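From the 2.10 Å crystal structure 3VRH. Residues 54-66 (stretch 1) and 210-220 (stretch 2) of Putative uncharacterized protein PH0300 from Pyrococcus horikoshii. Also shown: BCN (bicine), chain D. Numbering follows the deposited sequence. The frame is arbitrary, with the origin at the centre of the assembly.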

# COMPACT_ATOMS: atom_id res chain seq x y z
N VAL A 54 -4.00 8.32 28.32
CA VAL A 54 -5.43 8.20 28.07
C VAL A 54 -6.02 9.51 27.51
O VAL A 54 -6.07 10.53 28.19
CB VAL A 54 -6.19 7.66 29.32
CG1 VAL A 54 -5.58 6.34 29.75
CG2 VAL A 54 -6.08 8.62 30.46
N SER A 55 -6.44 9.46 26.25
CA SER A 55 -6.96 10.64 25.56
C SER A 55 -8.44 10.88 25.88
O SER A 55 -8.98 11.93 25.57
CB SER A 55 -6.85 10.43 24.05
OG SER A 55 -7.63 9.29 23.69
N GLY A 56 -9.08 9.88 26.48
CA GLY A 56 -10.53 9.87 26.56
C GLY A 56 -11.17 9.09 25.41
O GLY A 56 -12.37 8.82 25.43
N GLY A 57 -10.37 8.74 24.40
CA GLY A 57 -10.81 7.89 23.29
C GLY A 57 -10.97 6.44 23.72
O GLY A 57 -10.52 6.04 24.80
N LYS A 58 -11.64 5.64 22.90
CA LYS A 58 -11.93 4.25 23.29
C LYS A 58 -10.67 3.38 23.42
O LYS A 58 -10.64 2.44 24.22
CB LYS A 58 -12.87 3.59 22.27
CG LYS A 58 -12.20 3.37 20.89
CD LYS A 58 -13.14 2.80 19.84
CE LYS A 58 -12.39 2.51 18.54
NZ LYS A 58 -11.74 3.73 17.94
N ASP A 59 -9.65 3.67 22.62
CA ASP A 59 -8.53 2.75 22.44
C ASP A 59 -7.58 2.75 23.65
O ASP A 59 -7.23 1.70 24.17
CB ASP A 59 -7.78 3.07 21.15
CG ASP A 59 -8.72 3.06 19.93
OD1 ASP A 59 -9.16 1.96 19.54
OD2 ASP A 59 -9.06 4.14 19.41
N SER A 60 -7.19 3.94 24.08
CA SER A 60 -6.39 4.06 25.28
C SER A 60 -7.21 3.66 26.51
O SER A 60 -6.67 3.12 27.46
CB SER A 60 -5.84 5.48 25.40
OG SER A 60 -6.86 6.45 25.27
N ALA A 61 -8.52 3.91 26.48
CA ALA A 61 -9.37 3.52 27.60
C ALA A 61 -9.42 2.01 27.79
O ALA A 61 -9.32 1.52 28.90
CB ALA A 61 -10.79 4.06 27.42
N VAL A 62 -9.62 1.29 26.69
CA VAL A 62 -9.71 -0.16 26.74
C VAL A 62 -8.33 -0.73 27.10
O VAL A 62 -8.22 -1.74 27.81
CB VAL A 62 -10.24 -0.73 25.37
CG1 VAL A 62 -9.95 -2.22 25.21
CG2 VAL A 62 -11.74 -0.46 25.24
N THR A 63 -7.29 -0.06 26.62
CA THR A 63 -5.93 -0.51 26.91
C THR A 63 -5.73 -0.49 28.42
O THR A 63 -5.37 -1.51 29.01
CB THR A 63 -4.86 0.39 26.25
OG1 THR A 63 -4.97 0.31 24.82
CG2 THR A 63 -3.46 -0.06 26.65
N ALA A 64 -5.98 0.65 29.05
CA ALA A 64 -5.77 0.77 30.50
C ALA A 64 -6.70 -0.16 31.25
O ALA A 64 -6.32 -0.74 32.26
CB ALA A 64 -5.97 2.20 30.95
N TYR A 65 -7.92 -0.30 30.74
CA TYR A 65 -8.90 -1.16 31.36
C TYR A 65 -8.41 -2.61 31.41
O TYR A 65 -8.48 -3.26 32.45
CB TYR A 65 -10.26 -1.08 30.65
CG TYR A 65 -11.37 -1.83 31.38
CD1 TYR A 65 -11.46 -3.22 31.31
CD2 TYR A 65 -12.32 -1.15 32.13
CE1 TYR A 65 -12.45 -3.91 31.96
CE2 TYR A 65 -13.33 -1.84 32.81
CZ TYR A 65 -13.39 -3.23 32.71
OH TYR A 65 -14.37 -3.93 33.36
N VAL A 66 -7.94 -3.12 30.28
CA VAL A 66 -7.55 -4.52 30.19
C VAL A 66 -6.22 -4.82 30.89
O VAL A 66 -6.10 -5.84 31.56
CB VAL A 66 -7.51 -5.04 28.72
CG1 VAL A 66 -7.03 -6.48 28.66
CG2 VAL A 66 -8.89 -4.95 28.09
N ALA A 210 -19.17 -3.29 26.09
CA ALA A 210 -19.47 -4.41 26.98
C ALA A 210 -19.11 -4.08 28.42
O ALA A 210 -19.83 -4.47 29.33
CB ALA A 210 -18.76 -5.68 26.52
N VAL A 211 -18.02 -3.36 28.63
CA VAL A 211 -17.61 -3.05 30.00
C VAL A 211 -18.09 -1.69 30.49
O VAL A 211 -17.74 -1.27 31.58
CB VAL A 211 -16.08 -3.17 30.19
CG1 VAL A 211 -15.63 -4.62 30.02
CG2 VAL A 211 -15.33 -2.25 29.23
N GLY A 212 -18.89 -0.99 29.69
CA GLY A 212 -19.49 0.26 30.13
C GLY A 212 -18.55 1.45 30.11
O GLY A 212 -18.77 2.44 30.81
N LEU A 213 -17.51 1.36 29.29
CA LEU A 213 -16.63 2.49 29.04
C LEU A 213 -17.28 3.46 28.05
O LEU A 213 -17.75 3.06 27.00
CB LEU A 213 -15.27 2.02 28.51
CG LEU A 213 -14.25 1.51 29.52
CD1 LEU A 213 -13.18 0.69 28.78
CD2 LEU A 213 -13.61 2.66 30.32
N GLU A 214 -17.30 4.74 28.41
CA GLU A 214 -17.77 5.80 27.54
C GLU A 214 -16.56 6.63 27.08
O GLU A 214 -15.63 6.86 27.85
CB GLU A 214 -18.76 6.70 28.26
CG GLU A 214 -19.90 5.96 28.94
CD GLU A 214 -20.52 6.81 30.05
OE1 GLU A 214 -21.35 7.69 29.74
OE2 GLU A 214 -20.16 6.60 31.23
N TYR A 215 -16.60 7.08 25.84
CA TYR A 215 -15.43 7.73 25.25
C TYR A 215 -15.82 8.78 24.22
O TYR A 215 -16.93 8.76 23.69
CB TYR A 215 -14.53 6.68 24.59
CG TYR A 215 -15.26 5.76 23.63
CD1 TYR A 215 -15.82 4.55 24.06
CD2 TYR A 215 -15.40 6.11 22.30
CE1 TYR A 215 -16.49 3.72 23.16
CE2 TYR A 215 -16.06 5.28 21.40
CZ TYR A 215 -16.60 4.10 21.83
OH TYR A 215 -17.25 3.30 20.91
N ILE A 216 -14.89 9.67 23.94
CA ILE A 216 -15.04 10.63 22.85
C ILE A 216 -14.57 9.98 21.55
O ILE A 216 -13.82 9.01 21.56
CB ILE A 216 -14.19 11.89 23.12
CG1 ILE A 216 -12.70 11.58 22.91
CG2 ILE A 216 -14.40 12.38 24.54
CD1 ILE A 216 -11.76 12.59 23.54
N VAL A 217 -15.01 10.54 20.42
CA VAL A 217 -14.57 10.05 19.12
C VAL A 217 -13.30 10.72 18.59
O VAL A 217 -12.49 10.08 17.92
CB VAL A 217 -15.64 10.22 18.03
CG1 VAL A 217 -15.25 9.41 16.82
CG2 VAL A 217 -16.99 9.78 18.54
N GLU A 218 -13.11 12.00 18.89
CA GLU A 218 -11.97 12.70 18.30
C GLU A 218 -11.18 13.49 19.32
O GLU A 218 -11.70 14.38 19.99
CB GLU A 218 -12.44 13.62 17.17
CG GLU A 218 -11.33 14.06 16.24
CD GLU A 218 -11.87 14.66 14.95
OE1 GLU A 218 -11.05 15.12 14.10
OE2 GLU A 218 -13.11 14.68 14.78
N GLU A 219 -9.90 13.14 19.45
CA GLU A 219 -9.00 13.80 20.39
C GLU A 219 -8.65 15.22 19.91
O GLU A 219 -8.84 16.19 20.63
CB GLU A 219 -7.73 12.97 20.58
CG GLU A 219 -6.71 13.59 21.51
CD GLU A 219 -5.46 12.72 21.70
OE1 GLU A 219 -5.32 11.70 20.98
OE2 GLU A 219 -4.64 13.05 22.59
N CYS A 220 -8.13 15.31 18.69
CA CYS A 220 -7.83 16.59 18.05
C CYS A 220 -8.87 16.82 16.94
O CYS A 220 -8.92 16.08 15.96
CB CYS A 220 -6.40 16.59 17.49
SG CYS A 220 -5.84 18.16 16.76
N1 BCN D . -4.12 6.18 21.57
C1 BCN D . -4.55 5.14 20.55
C2 BCN D . -4.57 5.61 19.15
O21 BCN D . -3.79 6.55 18.83
O22 BCN D . -5.36 5.11 18.31
C3 BCN D . -5.29 6.95 22.08
C4 BCN D . -6.71 6.36 21.90
O4 BCN D . -7.58 6.55 22.70
C5 BCN D . -3.46 5.53 22.70
C6 BCN D . -2.76 6.45 23.60
O6 BCN D . -1.95 6.06 24.37
O HOH W 1 -12.48 6.82 20.40

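The aliphatic stem of a lysine lies squarely on an aromatic ring at the centre of this contact: Lys 58 CB sits 3.4 Å from the centroid of the Tyr 215 ring, the line between them only 6° off the ring normal. This is a CH-pi contact over the face, and it suits a residue with a greasy stem and a charged tip. The stem packs on the tyrosine while the chain leads away, carrying Lys 58 NZ to Asp 59 OD2 at 3.1 Å in a salt bridge.

The backbones meet beside this pair. Ile 216 N donates to Gly 56 O (3.0 Å, 154°), the one direct hydrogen bond between the stretches. A water extends the link, accepting from Lys 58 N at 2.9 Å and donating to Ile 216 O at 2.8 Å, so an amide in the first turn of the helix is satisfied across the gap.

Two glycines shape this turn. Gly 56 has a positive phi at which a CB would jam against the preceding carbonyl and also crowd Ile 216 CD1. Gly 57, the N-cap residue, leaves room for bicine, since an ideal CB would lie 2.7 Å from BCN O4. BCN O4 donates to Ser 60 OG (2.7 Å) and accepts from Ser 60 N (3.0 Å). Ser 55 suits the turn because its short hydroxyl side chain accepts from Gly 57 N, with OG 2.9 Å away.

Farther along the helix the contact becomes apolar. Leu 213 CD1 lies 4.0 Å from Val 62 CG2, and both its methyls come near Ala 61 CB, with Leu 213 CD2 at 4.3 Å; the small alanine lets the branched leucine approach the helix. Tyr 65 offers a broad ring, over one face of which Val 211 CG2 lies 4.1 Å from the centroid, a second CH-pi contact.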